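MUTM (fpg) protein (Thermus thermophilus, PDB 1EE8) belongs to the formamidopyrimidine-DNA glycosylase (Fpg) family, whose fold combines a beta-rich N-terminal domain, a helical H2TH domain and a zinc finger. Local coordinates at residues A[122-127]-A[155-160]. Residues are numbered along the deposited sequence; the frame is centred on the assembly and turned at random.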
loop_
_atom_site.group_PDB
_atom_site.type_symbol
_atom_site.label_atom_id
_atom_site.label_comp_id
_atom_site.label_asym_id
_atom_site.label_seq_id
_atom_site.Cartn_x
_atom_site.Cartn_y
_atom_site.Cartn_z
ATOM N N GLY A 122 -15.382 -12.205 -20.207
ATOM C CA GLY A 122 -16.564 -11.976 -21.012
ATOM C C GLY A 122 -17.733 -11.596 -20.128
ATOM O O GLY A 122 -17.570 -11.417 -18.920
ATOM N N PRO A 123 -18.936 -11.466 -20.698
ATOM C CA PRO A 123 -20.106 -11.100 -19.897
ATOM C C PRO A 123 -20.414 -12.114 -18.794
ATOM O O PRO A 123 -20.127 -13.307 -18.931
ATOM C CB PRO A 123 -21.216 -11.015 -20.940
ATOM C CG PRO A 123 -20.790 -12.040 -21.954
ATOM C CD PRO A 123 -19.321 -11.756 -22.090
ATOM N N GLU A 124 -20.993 -11.628 -17.699
ATOM C CA GLU A 124 -21.352 -12.483 -16.576
ATOM C C GLU A 124 -22.537 -13.363 -17.008
ATOM O O GLU A 124 -23.638 -12.865 -17.255
ATOM C CB GLU A 124 -21.732 -11.620 -15.370
ATOM C CG GLU A 124 -21.128 -12.068 -14.033
ATOM C CD GLU A 124 -19.618 -11.881 -13.954
ATOM O OE1 GLU A 124 -19.103 -11.677 -12.833
ATOM O OE2 GLU A 124 -18.939 -11.945 -15.000
ATOM N N PRO A 125 -22.313 -14.686 -17.105
ATOM C CA PRO A 125 -23.294 -15.702 -17.507
ATOM C C PRO A 125 -24.734 -15.499 -17.039
ATOM O O PRO A 125 -25.672 -15.706 -17.808
ATOM C CB PRO A 125 -22.685 -16.991 -16.961
ATOM C CG PRO A 125 -21.223 -16.750 -17.140
ATOM C CD PRO A 125 -21.068 -15.328 -16.641
ATOM N N LEU A 126 -24.915 -15.104 -15.785
ATOM C CA LEU A 126 -26.254 -14.893 -15.248
ATOM C C LEU A 126 -26.708 -13.441 -15.342
ATOM O O LEU A 126 -27.441 -12.959 -14.478
ATOM C CB LEU A 126 -26.313 -15.353 -13.790
ATOM C CG LEU A 126 -25.989 -16.829 -13.568
ATOM C CD1 LEU A 126 -26.007 -17.134 -12.081
ATOM C CD2 LEU A 126 -26.997 -17.697 -14.319
ATOM N N SER A 127 -26.277 -12.744 -16.390
ATOM C CA SER A 127 -26.660 -11.346 -16.563
ATOM C C SER A 127 -27.312 -11.116 -17.917
ATOM O O SER A 127 -27.254 -11.971 -18.804
ATOM C CB SER A 127 -25.437 -10.427 -16.425
ATOM O OG SER A 127 -24.586 -10.519 -17.555
ATOM N N LEU A 155 -15.634 -15.930 -23.250
ATOM C CA LEU A 155 -16.963 -16.206 -23.782
ATOM C C LEU A 155 -17.950 -16.430 -22.644
ATOM O O LEU A 155 -19.104 -16.019 -22.723
ATOM C CB LEU A 155 -16.948 -17.454 -24.672
ATOM C CG LEU A 155 -16.462 -17.358 -26.120
ATOM C CD1 LEU A 155 -14.975 -17.024 -26.172
ATOM C CD2 LEU A 155 -16.732 -18.689 -26.815
ATOM N N ALA A 156 -17.484 -17.093 -21.589
ATOM C CA ALA A 156 -18.314 -17.395 -20.427
ATOM C C ALA A 156 -17.505 -17.255 -19.139
ATOM O O ALA A 156 -16.925 -18.225 -18.649
ATOM C CB ALA A 156 -18.859 -18.817 -20.544
ATOM N N ALA A 157 -17.473 -16.052 -18.583
ATOM C CA ALA A 157 -16.720 -15.809 -17.362
ATOM C C ALA A 157 -17.199 -16.661 -16.190
ATOM O O ALA A 157 -18.398 -16.886 -16.016
ATOM C CB ALA A 157 -16.790 -14.325 -16.994
ATOM N N GLY A 158 -16.254 -17.146 -15.392
ATOM C CA GLY A 158 -16.609 -17.934 -14.226
ATOM C C GLY A 158 -16.829 -19.428 -14.398
ATOM O O GLY A 158 -16.979 -20.141 -13.408
ATOM N N VAL A 159 -16.838 -19.908 -15.636
ATOM C CA VAL A 159 -17.061 -21.323 -15.891
ATOM C C VAL A 159 -15.793 -22.170 -15.818
ATOM O O VAL A 159 -14.762 -21.835 -16.408
ATOM C CB VAL A 159 -17.726 -21.535 -17.276
ATOM C CG1 VAL A 159 -17.993 -23.020 -17.509
ATOM C CG2 VAL A 159 -19.021 -20.748 -17.346
ATOM N N GLY A 160 -15.884 -23.271 -15.084
ATOM C CA GLY A 160 -14.764 -24.181 -14.945
ATOM C C GLY A 160 -15.158 -25.592 -15.361
ATOM O O GLY A 160 -16.186 -25.799 -16.010
#
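Glu124 OE1 is gripped by a salt bridge to Arg49 and a hydrogen bond from Gly51 N, while OE2 of the same carboxylate lies 3.8 Å from Ala157 CB. Arg50 takes two oxygens of the loop 122-127, by a salt bridge to OE2 and a hydrogen bond to Gly122 O. Glu124 CB points away from 155-160, and the bend at chi2 (68°) turns the carboxylate back toward Ala157. Ala157 CB points into the other loop, where a small side chain fits between the carboxylate, Pro125 CD and Gly122 O, the last 3.6 Å from CB. Pro125 adds a second patch, with CG 3.0 Å and CD 3.2 Å from Ala157 O; no hydrogen bond links the segments. Pro125 also suits the second position of the type I turn Glu124-Ser127, where Ser127 OG reaches Glu124 O at 2.5 Å. Gly158, at phi 86°, takes the third position of the type II turn Ala156-Val159, where a side chain would strike the preceding carbonyl. The contact joins two loops of the H2TH domain, one before helix 132-140, the other between helices 146-152 and 161-170; Pro125 and Leu126 touch helix 184-203, and Arg49 and Arg50 end strand 42-50.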